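Local structure of putative two-component sensor histidine kinase protein (Sinorhizobium meliloti, 3HCY) at residues C21-L27 / K107-D113; Y8-D13 / V38-G42. The protein probably acts as a light-sensing histidine kinase, transferring phosphate from ATP to a protein histidine, and is represented here by its GAF domain. All blocks are in the same frame, centred on the assembly; numbering follows the deposited sequence.

The two contacts illustrate how a sheet is tied together inside a domain and to a helix packed across one of its faces. Interaction 1 is mostly buried and pairs strands 23-29 and 104-112; interaction 2 lies nearer the surface and sets helix 5-19 against one of the two outermost strands, 35-41. They share the sheet, since strand 23-29 lies between the other two strands: A24 N is 2.7 Å from R41 O and I26 N is 2.9 Å from A39 O, both probable hydrogen bonds. Regular backbone bonds dominate the inner contact, with a charged cluster at one end. The outer one has a small apolar patch beside a salt-bridge network, close to the second subunit.

Interaction 1: residues C21-L27 / K107-D113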
ATOM      1  N   CYS A  21      14.321   6.682   1.970  1.00 27.05           N
ATOM      2  CA  CYS A  21      14.526   8.092   1.775  1.00 24.63           C
ATOM      3  C   CYS A  21      14.664   8.666   3.176  1.00 22.40           C
ATOM      4  O   CYS A  21      14.616   7.928   4.157  1.00 22.07           O
ATOM      5  CB  CYS A  21      13.314   8.688   1.040  1.00 24.91           C
ATOM      6  SG  CYS A  21      11.655   8.195   1.742  1.00 25.28           S
ATOM      7  N   ASP A  22      14.804   9.979   3.272  1.00 19.72           N
ATOM      8  CA  ASP A  22      15.225  10.617   4.500  1.00 17.99           C
ATOM      9  C   ASP A  22      14.110  11.120   5.410  1.00 16.35           C
ATOM     10  O   ASP A  22      14.292  11.226   6.636  1.00 13.13           O
ATOM     11  CB  ASP A  22      16.154  11.760   4.110  1.00 18.04           C
ATOM     12  CG  ASP A  22      17.457  11.256   3.603  1.00 19.37           C
ATOM     13  OD1 ASP A  22      17.788  10.068   3.797  1.00 20.84           O
ATOM     14  OD2 ASP A  22      18.157  12.092   2.988  1.00 22.76           O
ATOM     15  N   ARG A  23      13.010  11.502   4.752  1.00 15.93           N
ATOM     16  CA  ARG A  23      11.833  12.070   5.362  1.00 16.14           C
ATOM     17  C   ARG A  23      10.737  11.816   4.350  1.00 16.28           C
ATOM     18  O   ARG A  23      11.042  11.575   3.171  1.00 17.01           O
ATOM     19  CB  ARG A  23      11.951  13.588   5.593  1.00 16.10           C
ATOM     20  CG  ARG A  23      13.342  14.190   5.745  1.00 16.69           C
ATOM     21  CD  ARG A  23      13.272  15.695   5.645  1.00 18.16           C
ATOM     22  NE  ARG A  23      14.571  16.362   5.673  1.00 18.31           N
ATOM     23  CZ  ARG A  23      14.890  17.377   6.491  1.00 19.96           C
ATOM     24  NH1 ARG A  23      14.001  17.860   7.365  1.00 18.25           N
ATOM     25  NH2 ARG A  23      16.115  17.937   6.440  1.00 19.81           N
ATOM     26  N   ALA A  24       9.488  11.861   4.811  1.00 15.79           N
ATOM     27  CA  ALA A  24       8.326  11.655   3.982  1.00 16.32           C
ATOM     28  C   ALA A  24       7.049  12.409   4.546  1.00 17.57           C
ATOM     29  O   ALA A  24       6.984  12.801   5.734  1.00 16.82           O
ATOM     30  CB  ALA A  24       8.079  10.173   3.821  1.00 14.60           C
ATOM     31  N   SER A  25       6.043  12.629   3.684  1.00 18.34           N
ATOM     32  CA  SER A  25       4.809  13.287   4.129  1.00 18.79           C
ATOM     33  C   SER A  25       3.600  12.902   3.293  1.00 18.86           C
ATOM     34  O   SER A  25       3.758  12.409   2.161  1.00 18.88           O
ATOM     35  CB  SER A  25       4.996  14.774   4.003  1.00 19.20           C
ATOM     36  OG  SER A  25       5.329  15.112   2.649  1.00 20.08           O
ATOM     37  N   ILE A  26       2.399  13.156   3.830  1.00 18.37           N
ATOM     38  CA  ILE A  26       1.152  13.013   3.041  1.00 17.78           C
ATOM     39  C   ILE A  26       0.397  14.330   3.113  1.00 18.30           C
ATOM     40  O   ILE A  26       0.281  14.913   4.198  1.00 18.09           O
ATOM     41  CB  ILE A  26       0.221  11.848   3.542  1.00 17.53           C
ATOM     42  CG1 ILE A  26       1.019  10.513   3.609  1.00 17.93           C
ATOM     43  CG2 ILE A  26      -1.038  11.752   2.656  1.00 13.19           C
ATOM     44  CD1 ILE A  26       0.565   9.410   4.605  1.00 14.77           C
ATOM     45  N   LEU A  27      -0.102  14.809   1.970  1.00 18.16           N
ATOM     46  CA  LEU A  27      -0.895  16.022   1.966  1.00 18.01           C
ATOM     47  C   LEU A  27      -2.185  15.747   1.187  1.00 17.80           C
ATOM     48  O   LEU A  27      -2.216  15.000   0.203  1.00 17.04           O
ATOM     49  CB  LEU A  27      -0.106  17.233   1.378  1.00 17.99           C
ATOM     50  CG  LEU A  27       1.326  17.589   1.874  1.00 18.49           C
ATOM     51  CD1 LEU A  27       2.395  16.521   1.453  1.00 20.43           C
ATOM     52  CD2 LEU A  27       1.831  18.962   1.457  1.00 12.18           C
ATOM     53  N   LYS A 107      -1.343  14.221  -2.297  1.00 21.73           N
ATOM     54  CA  LYS A 107      -0.040  13.820  -2.781  1.00 22.95           C
ATOM     55  C   LYS A 107       0.712  13.246  -1.602  1.00 22.63           C
ATOM     56  O   LYS A 107       0.344  13.512  -0.458  1.00 22.16           O
ATOM     57  CB  LYS A 107       0.715  15.021  -3.414  1.00 23.67           C
ATOM     58  CG  LYS A 107       1.323  16.151  -2.433  1.00 26.79           C
ATOM     59  CD  LYS A 107       1.798  17.416  -3.286  1.00 29.99           C
ATOM     60  CE  LYS A 107       2.836  18.369  -2.628  1.00 29.89           C
ATOM     61  NZ  LYS A 107       3.279  19.459  -3.624  1.00 29.33           N
ATOM     62  N   PHE A 108       1.728  12.440  -1.886  1.00 22.71           N
ATOM     63  CA  PHE A 108       2.657  12.051  -0.843  1.00 24.05           C
ATOM     64  C   PHE A 108       4.063  12.224  -1.384  1.00 23.17           C
ATOM     65  O   PHE A 108       4.283  12.128  -2.592  1.00 22.95           O
ATOM     66  CB  PHE A 108       2.369  10.632  -0.244  1.00 25.31           C
ATOM     67  CG  PHE A 108       3.292   9.529  -0.738  1.00 27.14           C
ATOM     68  CD1 PHE A 108       4.548   9.385  -0.226  1.00 30.78           C
ATOM     69  CD2 PHE A 108       2.881   8.646  -1.695  1.00 28.26           C
ATOM     70  CE1 PHE A 108       5.384   8.386  -0.687  1.00 31.59           C
ATOM     71  CE2 PHE A 108       3.708   7.662  -2.160  1.00 28.99           C
ATOM     72  CZ  PHE A 108       4.955   7.540  -1.672  1.00 30.00           C
ATOM     73  N   MET A 109       4.977  12.547  -0.472  1.00 22.01           N
ATOM     74  CA  MET A 109       6.253  13.127  -0.833  1.00 21.26           C
ATOM     75  C   MET A 109       7.318  12.280  -0.168  1.00 20.85           C
ATOM     76  O   MET A 109       7.174  11.865   1.009  1.00 20.15           O
ATOM     77  CB  MET A 109       6.409  14.609  -0.345  1.00 21.31           C
ATOM     78  CG  MET A 109       5.309  15.645  -0.701  1.00 18.19           C
ATOM     79  SD  MET A 109       5.426  16.142  -2.373  1.00 12.50           S
ATOM     80  CE  MET A 109       7.193  16.308  -2.518  1.00 15.71           C
ATOM     81  N   THR A 110       8.384  12.049  -0.926  1.00 20.10           N
ATOM     82  CA  THR A 110       9.607  11.524  -0.367  1.00 20.08           C
ATOM     83  C   THR A 110      10.607  12.651  -0.485  1.00 20.11           C
ATOM     84  O   THR A 110      10.626  13.341  -1.479  1.00 20.21           O
ATOM     85  CB  THR A 110      10.108  10.384  -1.190  1.00 20.03           C
ATOM     86  OG1 THR A 110      10.118  10.822  -2.554  1.00 21.42           O
ATOM     87  CG2 THR A 110       9.215   9.175  -1.028  1.00 15.94           C
ATOM     88  N   TYR A 111      11.414  12.828   0.541  1.00 20.45           N
ATOM     89  CA  TYR A 111      12.407  13.887   0.611  1.00 20.79           C
ATOM     90  C   TYR A 111      13.762  13.213   0.817  1.00 21.16           C
ATOM     91  O   TYR A 111      13.851  12.166   1.483  1.00 20.99           O
ATOM     92  CB  TYR A 111      12.121  14.805   1.794  1.00 20.46           C
ATOM     93  CG  TYR A 111      10.754  15.437   1.788  1.00 22.23           C
ATOM     94  CD1 TYR A 111      10.479  16.543   0.996  1.00 23.99           C
ATOM     95  CD2 TYR A 111       9.724  14.958   2.601  1.00 25.16           C
ATOM     96  CE1 TYR A 111       9.207  17.155   0.996  1.00 25.00           C
ATOM     97  CE2 TYR A 111       8.445  15.574   2.601  1.00 24.32           C
ATOM     98  CZ  TYR A 111       8.217  16.661   1.805  1.00 24.48           C
ATOM     99  OH  TYR A 111       6.997  17.258   1.764  1.00 27.48           O
ATOM    100  N   TYR A 112      14.801  13.790   0.234  1.00 21.75           N
ATOM    101  CA  TYR A 112      16.160  13.314   0.442  1.00 23.01           C
ATOM    102  C   TYR A 112      17.040  14.504   0.781  1.00 24.00           C
ATOM    103  O   TYR A 112      17.010  15.521   0.063  1.00 24.41           O
ATOM    104  CB  TYR A 112      16.698  12.647  -0.811  1.00 23.02           C
ATOM    105  CG  TYR A 112      15.962  11.382  -1.183  1.00 24.59           C
ATOM    106  CD1 TYR A 112      16.482  10.133  -0.871  1.00 24.55           C
ATOM    107  CD2 TYR A 112      14.748  11.440  -1.867  1.00 26.05           C
ATOM    108  CE1 TYR A 112      15.840   8.987  -1.240  1.00 25.89           C
ATOM    109  CE2 TYR A 112      14.082  10.289  -2.215  1.00 27.51           C
ATOM    110  CZ  TYR A 112      14.632   9.064  -1.905  1.00 28.52           C
ATOM    111  OH  TYR A 112      13.943   7.906  -2.255  1.00 33.59           O
ATOM    112  N   ASP A 113      17.805  14.381   1.867  1.00 24.48           N
ATOM    113  CA  ASP A 113      18.658  15.459   2.361  1.00 25.28           C
ATOM    114  C   ASP A 113      19.897  15.757   1.439  1.00 25.83           C
ATOM    115  O   ASP A 113      20.579  16.758   1.606  1.00 25.47           O
ATOM    116  CB  ASP A 113      19.166  15.094   3.761  1.00 25.48           C
ATOM    117  CG  ASP A 113      18.073  14.968   4.778  1.00 25.94           C
ATOM    118  OD1 ASP A 113      17.053  15.651   4.574  1.00 26.64           O
ATOM    119  OD2 ASP A 113      18.266  14.207   5.778  1.00 24.66           O
TER
HETATM  120  O   HOH W   1      16.236  13.168   7.598  1.00  6.77           O
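R23 to L27 pairs antiparallel with K107 to Y111, the strand axes 4.6 Å apart at closest and at 168° to each other, with hydrogen-bonded pairs R23–Y111, S25–M109 and L27–K107 alternating with non-hydrogen-bonded A24–T110 and I26–F108. The register slips at one end, where D22 and R23 both face Y111: D22 N donates to Y111 O at 3.0 Å, while R23 N reaches the same oxygen only weakly.

Side chains sort by face. On the side of R23, S25 and L27, the Y111 ring runs along the neighbouring strand, its edge turned to the R23 carbonyl, A24 N and the S25 side chain. This direction follows from CG lying beside the backbone N (chi1 -57°) and brings Y111 OH to 2.9 Å from S25 OG, a hydroxyl pair in which either could donate. Farther along, L27 CD1 packs on M109 CG. The reverse face carries A24, I26, F108 and T110; I26 CG1 touches F108 CB, while A24 and F108 meet I15 and T110 meets L19 of helix 5-19.

Just before strand 23-29 begins, C21 CB sits over one face of the Y112 ring, 3.6 Å from its centroid, a CH-pi contact. Polar groups close this end. D22 OD2 accepts D113 N through its anti lone pair, and D113 OD1 offers its syn lone pair to R23 NE at 2.8 Å, near the guanidinium plane, although the two planes stand almost perpendicular. A water joins D22 O to D113 OD2. R23 bridges D113 and E88, which probably eases the closeness of D22 OD2 and D113 OD2, 3.5 Å apart. The doubled residues opposite Y111 make a classic beta bulge where strand 23-29 joins 104-112, the central strand of the GAF domain's five-stranded antiparallel sheet (order 2-1-5-4-3).

Interaction 2: residues Y8-D13 / V38-G42; sequences YEATLD and VAARG
R41 turns its CG into the position between backbone N and carbonyl carbon (chi1 39°) and bends again at chi2, lifting the guanidinium to the helix, while E9 curls at chi2 (-45°) to bring its carboxylate over to meet it. There E9 OE1 forms a salt bridge with R41 NH1 at 2.7 Å. D13, one helical turn on, bridges R41 NH2 through OD1, although the modelled separation is too short for its length to be trusted. Both oxygens approach the guanidinium at its edge, near its plane, and L12 CB packs over the centre of one face, 3.4 Å from R41 CZ.

Toward the other end the contact becomes apolar. A39 CB fits between two helix residues one turn apart, 3.7 Å from Y8 CB and 3.8 Å from L12 CD1. V38 CG2 lies over one face of the Y8 ring, 3.5 Å from its centroid, in a CH-pi contact. The helix and strand directions differ by 34°, and Y8 also reaches I26 and L28 on the next strand.

D13 has a second partner, R139 of the second subunit, which binds its OD2. One aspartate thus accepts two arginines, and R41 in turn has two acidic partners. Such alternation of charge would favour ionised forms of all these groups, and it couples the edge of the sheet, through helix 5-19, to the dimer interface.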
ATOM      1  N   TYR A   8      -2.353   6.431   7.846  1.00 23.03           N
ATOM      2  CA  TYR A   8      -1.265   7.373   7.480  1.00 22.92           C
ATOM      3  C   TYR A   8       0.080   6.937   8.072  1.00 23.18           C
ATOM      4  O   TYR A   8       1.073   6.856   7.358  1.00 23.48           O
ATOM      5  CB  TYR A   8      -1.568   8.794   7.946  1.00 22.78           C
ATOM      6  CG  TYR A   8      -2.802   9.466   7.344  1.00 21.65           C
ATOM      7  CD1 TYR A   8      -3.249   9.180   6.072  1.00 21.49           C
ATOM      8  CD2 TYR A   8      -3.489  10.423   8.060  1.00 20.64           C
ATOM      9  CE1 TYR A   8      -4.368   9.810   5.548  1.00 19.41           C
ATOM     10  CE2 TYR A   8      -4.575  11.051   7.550  1.00 19.38           C
ATOM     11  CZ  TYR A   8      -5.005  10.755   6.298  1.00 19.57           C
ATOM     12  OH  TYR A   8      -6.106  11.408   5.824  1.00 21.22           O
ATOM     13  N   GLU A   9       0.111   6.658   9.370  1.00 22.88           N
ATOM     14  CA  GLU A   9       1.332   6.161   9.992  1.00 23.37           C
ATOM     15  C   GLU A   9       1.883   4.828   9.368  1.00 22.87           C
ATOM     16  O   GLU A   9       3.125   4.686   9.180  1.00 22.54           O
ATOM     17  CB  GLU A   9       1.145   6.009  11.512  1.00 23.43           C
ATOM     18  CG  GLU A   9       0.949   7.282  12.302  1.00 25.75           C
ATOM     19  CD  GLU A   9       1.911   8.464  11.939  1.00 33.49           C
ATOM     20  OE1 GLU A   9       3.183   8.388  12.045  1.00 35.52           O
ATOM     21  OE2 GLU A   9       1.366   9.531  11.547  1.00 39.27           O
ATOM     22  N   ALA A  10       0.975   3.891   9.044  1.00 21.33           N
ATOM     23  CA  ALA A  10       1.343   2.627   8.364  1.00 20.46           C
ATOM     24  C   ALA A  10       2.001   2.923   7.021  1.00 19.73           C
ATOM     25  O   ALA A  10       2.951   2.200   6.576  1.00 18.18           O
ATOM     26  CB  ALA A  10       0.057   1.695   8.139  1.00 19.47           C
ATOM     27  N   THR A  11       1.469   3.958   6.351  1.00 18.65           N
ATOM     28  CA  THR A  11       1.959   4.260   5.027  1.00 18.63           C
ATOM     29  C   THR A  11       3.358   4.807   5.174  1.00 19.31           C
ATOM     30  O   THR A  11       4.272   4.446   4.443  1.00 20.39           O
ATOM     31  CB  THR A  11       1.131   5.284   4.299  1.00 18.39           C
ATOM     32  OG1 THR A  11      -0.211   4.831   4.160  1.00 18.92           O
ATOM     33  CG2 THR A  11       1.676   5.468   2.973  1.00 15.83           C
ATOM     34  N   LEU A  12       3.513   5.690   6.143  1.00 19.36           N
ATOM     35  CA  LEU A  12       4.790   6.275   6.424  1.00 19.31           C
ATOM     36  C   LEU A  12       5.770   5.128   6.809  1.00 20.09           C
ATOM     37  O   LEU A  12       6.961   5.141   6.418  1.00 19.33           O
ATOM     38  CB  LEU A  12       4.640   7.366   7.527  1.00 18.97           C
ATOM     39  CG  LEU A  12       3.815   8.670   7.287  1.00 16.40           C
ATOM     40  CD1 LEU A  12       3.676   9.532   8.542  1.00 11.63           C
ATOM     41  CD2 LEU A  12       4.298   9.528   6.055  1.00 12.40           C
ATOM     42  N   ASP A  13       5.263   4.141   7.552  1.00 20.40           N
ATOM     43  CA  ASP A  13       6.060   2.949   7.828  1.00 21.43           C
ATOM     44  C   ASP A  13       6.462   2.230   6.533  1.00 21.59           C
ATOM     45  O   ASP A  13       7.644   1.894   6.355  1.00 21.32           O
ATOM     46  CB  ASP A  13       5.352   1.951   8.731  1.00 20.99           C
ATOM     47  CG  ASP A  13       5.129   2.473  10.108  1.00 22.94           C
ATOM     48  OD1 ASP A  13       5.865   3.317  10.622  1.00 24.25           O
ATOM     49  OD2 ASP A  13       4.174   2.036  10.732  1.00 30.53           O
ATOM     50  N   VAL A  38      -1.273  16.123   6.405  1.00 18.75           N
ATOM     51  CA  VAL A  38      -2.082  15.323   7.311  1.00 17.55           C
ATOM     52  C   VAL A  38      -1.190  14.334   8.075  1.00 17.46           C
ATOM     53  O   VAL A  38      -1.612  13.692   9.054  1.00 16.43           O
ATOM     54  CB  VAL A  38      -3.148  14.495   6.536  1.00 18.53           C
ATOM     55  CG1 VAL A  38      -3.849  15.351   5.418  1.00 17.04           C
ATOM     56  CG2 VAL A  38      -2.540  13.200   5.953  1.00 16.39           C
ATOM     57  N   ALA A  39       0.064  14.203   7.637  1.00 17.28           N
ATOM     58  CA  ALA A  39       1.029  13.335   8.332  1.00 17.11           C
ATOM     59  C   ALA A  39       2.412  13.537   7.789  1.00 16.45           C
ATOM     60  O   ALA A  39       2.547  13.929   6.610  1.00 16.57           O
ATOM     61  CB  ALA A  39       0.629  11.822   8.198  1.00 17.54           C
ATOM     62  N   ALA A  40       3.434  13.247   8.612  1.00 15.82           N
ATOM     63  CA  ALA A  40       4.816  13.518   8.199  1.00 16.00           C
ATOM     64  C   ALA A  40       5.869  12.966   9.118  1.00 16.86           C
ATOM     65  O   ALA A  40       5.638  12.812  10.298  1.00 17.42           O
ATOM     66  CB  ALA A  40       5.022  15.037   8.014  1.00 15.24           C
ATOM     67  N   ARG A  41       7.036  12.632   8.570  1.00 18.36           N
ATOM     68  CA  ARG A  41       8.266  12.616   9.369  1.00 19.41           C
ATOM     69  C   ARG A  41       9.496  12.868   8.557  1.00 19.69           C
ATOM     70  O   ARG A  41       9.450  12.634   7.384  1.00 21.33           O
ATOM     71  CB  ARG A  41       8.436  11.263  10.035  1.00 19.91           C
ATOM     72  CG  ARG A  41       8.088  10.036   9.295  1.00 20.30           C
ATOM     73  CD  ARG A  41       7.437   9.050  10.351  1.00 26.82           C
ATOM     74  NE  ARG A  41       7.291   7.630   9.950  1.00 29.65           N
ATOM     75  CZ  ARG A  41       6.345   6.778  10.364  1.00 28.79           C
ATOM     76  NH1 ARG A  41       5.345   7.144  11.145  1.00 29.51           N
ATOM     77  NH2 ARG A  41       6.375   5.544   9.911  1.00 29.94           N
ATOM     78  N   GLY A  42      10.609  13.343   9.084  1.00 19.90           N
ATOM     79  CA  GLY A  42      10.748  14.363  10.055  1.00 20.45           C
ATOM     80  C   GLY A  42      10.893  15.631   9.173  1.00 20.90           C
ATOM     81  O   GLY A  42      11.972  16.011   8.774  1.00 20.67           O
TER